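Local atomic coordinates of cell division protein FtsI/penicillin binding protein 2 (Legionella pneumophila subsp. pneumophila ATCC 43290, PDB entry 4ZTK), a protein that probably cross-links septal peptidoglycan during cell division, acting as a D,D-transpeptidase of the penicillin-binding protein family. Residues I140-I151 and D172-L181. Residues are numbered along the deposited sequence; the frame is centred on the assembly and turned at random.
Sequences IRVSQEAGVPVI and DDLQLAMAAL
Leu176 fits as a knob into a hole formed by Ser143, Gln144, Val148 and Ile151, where helix 136-146 gives way, at Gly147, to helix 148-157. Chi1 of -72° puts its CG anti to the carbonyl carbon and swings the branched end into the hole: CD1 packs 3.6 Å from the backbone N of Val148, while CD2 reaches CB of Ile151 at 3.8 Å. Two polar side chains grip carbonyls of helix 172-181. Ser143 OG donates to Leu176 O (3.0 Å), and the extended Gln144 sends NE2 to Asp173 O (2.8 Å) in an almost straight bond, N-H...O 170°, with the acceptor close to the amide plane. Each donor stands above its carbonyl plane, on the face opposite the helical N-H of Ala180 or Ala177, so both oxygens accept twice without breaking the helix. A water links Gln144 O to Asp173 OD1 alongside. Beyond this, Ile140 lays CG2 on Ala177 CB (3.6 Å) and its CD1 against the branched end of Leu181; at the other end, Val148 CG2 meets the Asp172 side chain. Ala180 CB lies 3.6 Å from Ile140 CA, and the small Ala177 and Ala180 probably help the segment axes, inclined at 133°, approach to 8.1 Å. Gly147, with positive phi, ends the first helix and occupies the N-cap position of the next. Leu181 touches the probable SxxK motif (Ser80, Lys83). Helices 136-146 and 148-157 pack through Ser143 and Ile151 on helix 83-92, with helix 172-181 beside them, in the helical part of the transpeptidase domain.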
ATOM      1  N   ILE A 140       5.432 -11.969  10.719  1.00 30.92           N
ATOM      2  CA  ILE A 140       4.685 -13.210  10.852  1.00 29.54           C
ATOM      3  C   ILE A 140       4.552 -13.585  12.325  1.00 31.37           C
ATOM      4  O   ILE A 140       3.469 -13.938  12.795  1.00 31.72           O
ATOM      5  CB  ILE A 140       5.341 -14.364  10.093  1.00 35.86           C
ATOM      6  CG1 ILE A 140       5.173 -14.179   8.584  1.00 30.48           C
ATOM      7  CG2 ILE A 140       4.699 -15.663  10.514  1.00 37.67           C
ATOM      8  CD1 ILE A 140       5.940 -15.209   7.748  1.00 27.46           C
ATOM      9  N   ARG A 141       5.661 -13.492  13.051  1.00 34.82           N
ATOM     10  CA  ARG A 141       5.661 -13.774  14.478  1.00 40.49           C
ATOM     11  C   ARG A 141       4.706 -12.825  15.202  1.00 33.72           C
ATOM     12  O   ARG A 141       3.935 -13.245  16.057  1.00 34.83           O
ATOM     13  CB  ARG A 141       7.078 -13.673  15.053  1.00 43.17           C
ATOM     14  CG  ARG A 141       7.154 -13.890  16.553  1.00 61.50           C
ATOM     15  CD  ARG A 141       8.569 -14.229  17.007  1.00 80.04           C
ATOM     16  NE  ARG A 141       9.553 -13.255  16.539  1.00 91.00           N
ATOM     17  CZ  ARG A 141      10.822 -13.227  16.935  1.00 96.34           C
ATOM     18  NH1 ARG A 141      11.653 -12.307  16.458  1.00 96.10           N
ATOM     19  NH2 ARG A 141      11.261 -14.116  17.815  1.00 96.10           N
ATOM     20  N   VAL A 142       4.753 -11.549  14.838  1.00 27.59           N
ATOM     21  CA  VAL A 142       3.844 -10.563  15.406  1.00 29.66           C
ATOM     22  C   VAL A 142       2.386 -10.971  15.182  1.00 31.56           C
ATOM     23  O   VAL A 142       1.577 -10.959  16.110  1.00 31.48           O
ATOM     24  CB  VAL A 142       4.114  -9.166  14.812  1.00 32.38           C
ATOM     25  CG1 VAL A 142       2.951  -8.227  15.077  1.00 29.14           C
ATOM     26  CG2 VAL A 142       5.405  -8.598  15.382  1.00 34.01           C
ATOM     27  N   SER A 143       2.070 -11.360  13.951  1.00 35.08           N
ATOM     28  CA  SER A 143       0.727 -11.810  13.602  1.00 28.33           C
ATOM     29  C   SER A 143       0.300 -13.046  14.390  1.00 34.80           C
ATOM     30  O   SER A 143      -0.813 -13.101  14.923  1.00 34.87           O
ATOM     31  CB  SER A 143       0.634 -12.089  12.100  1.00 30.36           C
ATOM     32  OG  SER A 143      -0.681 -12.482  11.735  1.00 32.52           O
ATOM     33  N   GLN A 144       1.184 -14.038  14.462  1.00 32.11           N
ATOM     34  CA  GLN A 144       0.861 -15.284  15.145  1.00 35.40           C
ATOM     35  C   GLN A 144       0.677 -15.093  16.644  1.00 39.06           C
ATOM     36  O   GLN A 144      -0.176 -15.735  17.256  1.00 36.42           O
ATOM     37  CB  GLN A 144       1.922 -16.352  14.865  1.00 35.35           C
ATOM     38  CG  GLN A 144       1.928 -16.815  13.421  1.00 37.85           C
ATOM     39  CD  GLN A 144       3.074 -17.746  13.111  1.00 39.65           C
ATOM     40  OE1 GLN A 144       4.127 -17.685  13.741  1.00 42.23           O
ATOM     41  NE2 GLN A 144       2.875 -18.620  12.132  1.00 41.40           N
ATOM     42  N   GLU A 145       1.472 -14.208  17.233  1.00 35.24           N
ATOM     43  CA  GLU A 145       1.361 -13.945  18.662  1.00 39.54           C
ATOM     44  C   GLU A 145       0.122 -13.111  18.999  1.00 36.63           C
ATOM     45  O   GLU A 145      -0.427 -13.226  20.090  1.00 37.82           O
ATOM     46  CB  GLU A 145       2.639 -13.292  19.191  1.00 48.28           C
ATOM     47  CG  GLU A 145       3.855 -14.215  19.087  1.00 66.61           C
ATOM     48  CD  GLU A 145       5.117 -13.617  19.676  1.00 78.49           C
ATOM     49  OE1 GLU A 145       5.063 -12.469  20.165  1.00 83.22           O
ATOM     50  OE2 GLU A 145       6.165 -14.299  19.650  1.00 84.08           O
ATOM     51  N   ALA A 146      -0.323 -12.286  18.054  1.00 34.91           N
ATOM     52  CA  ALA A 146      -1.519 -11.472  18.254  1.00 30.95           C
ATOM     53  C   ALA A 146      -2.758 -12.359  18.298  1.00 40.87           C
ATOM     54  O   ALA A 146      -3.659 -12.144  19.108  1.00 45.70           O
ATOM     55  CB  ALA A 146      -1.649 -10.421  17.149  1.00 28.90           C
ATOM     56  N   GLY A 147      -2.797 -13.357  17.421  1.00 39.43           N
ATOM     57  CA  GLY A 147      -3.875 -14.328  17.431  1.00 32.93           C
ATOM     58  C   GLY A 147      -4.924 -14.064  16.372  1.00 38.25           C
ATOM     59  O   GLY A 147      -5.099 -12.933  15.918  1.00 30.68           O
ATOM     60  N   VAL A 148      -5.634 -15.118  15.989  1.00 35.70           N
ATOM     61  CA  VAL A 148      -6.650 -15.033  14.945  1.00 36.32           C
ATOM     62  C   VAL A 148      -7.783 -14.025  15.210  1.00 41.43           C
ATOM     63  O   VAL A 148      -8.123 -13.248  14.316  1.00 40.61           O
ATOM     64  CB  VAL A 148      -7.213 -16.432  14.593  1.00 46.86           C
ATOM     65  CG1 VAL A 148      -8.428 -16.320  13.680  1.00 46.85           C
ATOM     66  CG2 VAL A 148      -6.127 -17.277  13.950  1.00 41.42           C
ATOM     67  N   PRO A 149      -8.370 -14.025  16.427  1.00 41.72           N
ATOM     68  CA  PRO A 149      -9.444 -13.048  16.658  1.00 42.37           C
ATOM     69  C   PRO A 149      -8.969 -11.602  16.510  1.00 41.63           C
ATOM     70  O   PRO A 149      -9.656 -10.798  15.879  1.00 45.32           O
ATOM     71  CB  PRO A 149      -9.856 -13.317  18.108  1.00 41.47           C
ATOM     72  CG  PRO A 149      -9.495 -14.737  18.339  1.00 42.96           C
ATOM     73  CD  PRO A 149      -8.223 -14.944  17.572  1.00 39.18           C
ATOM     74  N   VAL A 150      -7.806 -11.285  17.069  1.00 38.74           N
ATOM     75  CA  VAL A 150      -7.283  -9.923  17.018  1.00 34.97           C
ATOM     76  C   VAL A 150      -6.993  -9.490  15.586  1.00 35.26           C
ATOM     77  O   VAL A 150      -7.414  -8.412  15.152  1.00 35.91           O
ATOM     78  CB  VAL A 150      -6.004  -9.774  17.873  1.00 34.50           C
ATOM     79  CG1 VAL A 150      -5.358  -8.415  17.639  1.00 29.73           C
ATOM     80  CG2 VAL A 150      -6.327  -9.975  19.349  1.00 39.14           C
ATOM     81  N   ILE A 151      -6.280 -10.339  14.851  1.00 33.16           N
ATOM     82  CA  ILE A 151      -5.860 -10.001  13.493  1.00 35.70           C
ATOM     83  C   ILE A 151      -7.031  -9.952  12.504  1.00 37.32           C
ATOM     84  O   ILE A 151      -7.159  -9.003  11.737  1.00 32.90           O
ATOM     85  CB  ILE A 151      -4.769 -10.962  12.978  1.00 34.39           C
ATOM     86  CG1 ILE A 151      -3.478 -10.780  13.783  1.00 32.44           C
ATOM     87  CG2 ILE A 151      -4.500 -10.727  11.493  1.00 27.83           C
ATOM     88  CD1 ILE A 151      -2.830  -9.399  13.626  1.00 24.89           C
ATOM     89  N   ASP A 172      -4.247 -22.260  12.225  1.00 44.74           N
ATOM     90  CA  ASP A 172      -4.418 -20.839  12.523  1.00 46.22           C
ATOM     91  C   ASP A 172      -3.107 -20.108  12.302  1.00 37.77           C
ATOM     92  O   ASP A 172      -3.080 -19.009  11.768  1.00 37.80           O
ATOM     93  CB  ASP A 172      -4.862 -20.630  13.971  1.00 56.18           C
ATOM     94  CG  ASP A 172      -6.351 -20.839  14.168  1.00 64.67           C
ATOM     95  OD1 ASP A 172      -7.087 -20.939  13.161  1.00 64.79           O
ATOM     96  OD2 ASP A 172      -6.789 -20.885  15.338  1.00 63.10           O
ATOM     97  N   ASP A 173      -2.011 -20.724  12.727  1.00 37.15           N
ATOM     98  CA  ASP A 173      -0.719 -20.065  12.642  1.00 41.63           C
ATOM     99  C   ASP A 173      -0.239 -19.947  11.205  1.00 44.23           C
ATOM    100  O   ASP A 173       0.387 -18.954  10.832  1.00 43.42           O
ATOM    101  CB  ASP A 173       0.309 -20.762  13.531  1.00 37.95           C
ATOM    102  CG  ASP A 173       0.071 -20.482  15.002  1.00 49.14           C
ATOM    103  OD1 ASP A 173      -0.491 -19.408  15.309  1.00 52.68           O
ATOM    104  OD2 ASP A 173       0.430 -21.326  15.848  1.00 51.99           O
ATOM    105  N   LEU A 174      -0.553 -20.949  10.391  1.00 42.33           N
ATOM    106  CA  LEU A 174      -0.181 -20.897   8.987  1.00 41.66           C
ATOM    107  C   LEU A 174      -0.924 -19.757   8.300  1.00 41.81           C
ATOM    108  O   LEU A 174      -0.345 -19.021   7.504  1.00 36.80           O
ATOM    109  CB  LEU A 174      -0.475 -22.224   8.291  1.00 44.51           C
ATOM    110  CG  LEU A 174       0.333 -22.488   7.019  1.00 53.39           C
ATOM    111  CD1 LEU A 174       1.823 -22.466   7.329  1.00 57.74           C
ATOM    112  CD2 LEU A 174      -0.057 -23.815   6.390  1.00 58.86           C
ATOM    113  N   GLN A 175      -2.206 -19.608   8.622  1.00 35.44           N
ATOM    114  CA  GLN A 175      -3.024 -18.571   8.005  1.00 37.63           C
ATOM    115  C   GLN A 175      -2.681 -17.170   8.511  1.00 33.89           C
ATOM    116  O   GLN A 175      -2.785 -16.200   7.765  1.00 38.39           O
ATOM    117  CB  GLN A 175      -4.509 -18.881   8.178  1.00 38.23           C
ATOM    118  CG  GLN A 175      -4.921 -20.140   7.436  1.00 43.38           C
ATOM    119  CD  GLN A 175      -6.404 -20.416   7.517  1.00 55.09           C
ATOM    120  OE1 GLN A 175      -7.172 -19.984   6.657  1.00 61.94           O
ATOM    121  NE2 GLN A 175      -6.817 -21.146   8.548  1.00 49.41           N
ATOM    122  N   LEU A 176      -2.264 -17.065   9.770  1.00 33.05           N
ATOM    123  CA  LEU A 176      -1.760 -15.790  10.283  1.00 33.89           C
ATOM    124  C   LEU A 176      -0.429 -15.437   9.609  1.00 32.85           C
ATOM    125  O   LEU A 176      -0.111 -14.266   9.408  1.00 29.71           O
ATOM    126  CB  LEU A 176      -1.602 -15.837  11.804  1.00 30.40           C
ATOM    127  CG  LEU A 176      -2.918 -15.824  12.588  1.00 35.90           C
ATOM    128  CD1 LEU A 176      -2.668 -15.993  14.079  1.00 38.50           C
ATOM    129  CD2 LEU A 176      -3.697 -14.539  12.317  1.00 28.44           C
ATOM    130  N   ALA A 177       0.345 -16.461   9.260  1.00 32.57           N
ATOM    131  CA  ALA A 177       1.593 -16.253   8.537  1.00 32.36           C
ATOM    132  C   ALA A 177       1.295 -15.704   7.149  1.00 29.43           C
ATOM    133  O   ALA A 177       1.952 -14.774   6.685  1.00 29.44           O
ATOM    134  CB  ALA A 177       2.379 -17.560   8.441  1.00 37.05           C
HETATM  135  N   MSE A 178       0.293 -16.283   6.496  1.00 26.97           N
HETATM  136  CA  MSE A 178      -0.113 -15.833   5.170  1.00 35.01           C
HETATM  137  C   MSE A 178      -0.661 -14.413   5.227  1.00 35.26           C
HETATM  138  O   MSE A 178      -0.420 -13.612   4.329  1.00 35.95           O
HETATM  139  CB  MSE A 178      -1.168 -16.771   4.583  1.00 27.71           C
HETATM  140  CG  MSE A 178      -0.656 -18.176   4.298  1.00 35.13           C
HETATM  141 SE   MSE A 178      -2.065 -19.355   3.645  0.65 66.35          SE
HETATM  142  CE  MSE A 178      -2.327 -18.579   1.874  1.00 70.79           C
ATOM    143  N   ALA A 179      -1.403 -14.113   6.290  1.00 32.96           N
ATOM    144  CA  ALA A 179      -1.941 -12.773   6.502  1.00 28.70           C
ATOM    145  C   ALA A 179      -0.826 -11.739   6.586  1.00 25.96           C
ATOM    146  O   ALA A 179      -0.908 -10.677   5.975  1.00 27.38           O
ATOM    147  CB  ALA A 179      -2.781 -12.737   7.766  1.00 32.99           C
ATOM    148  N   ALA A 180       0.218 -12.057   7.344  1.00 27.21           N
ATOM    149  CA  ALA A 180       1.327 -11.128   7.545  1.00 35.86           C
ATOM    150  C   ALA A 180       2.080 -10.880   6.244  1.00 34.41           C
ATOM    151  O   ALA A 180       2.688  -9.825   6.060  1.00 34.33           O
ATOM    152  CB  ALA A 180       2.273 -11.645   8.620  1.00 30.16           C
ATOM    153  N   LEU A 181       2.035 -11.856   5.345  1.00 31.36           N
ATOM    154  CA  LEU A 181       2.667 -11.716   4.041  1.00 33.65           C
ATOM    155  C   LEU A 181       1.716 -11.102   3.018  1.00 30.27           C
ATOM    156  O   LEU A 181       2.115 -10.793   1.900  1.00 31.81           O
ATOM    157  CB  LEU A 181       3.161 -13.071   3.548  1.00 33.35           C
ATOM    158  CG  LEU A 181       4.234 -13.664   4.457  1.00 39.30           C
ATOM    159  CD1 LEU A 181       4.703 -14.979   3.909  1.00 45.32           C
ATOM    160  CD2 LEU A 181       5.391 -12.695   4.584  1.00 38.26           C
TER
HETATM  161  O   HOH W   1      -2.130 -17.891  17.052  1.00 48.49           O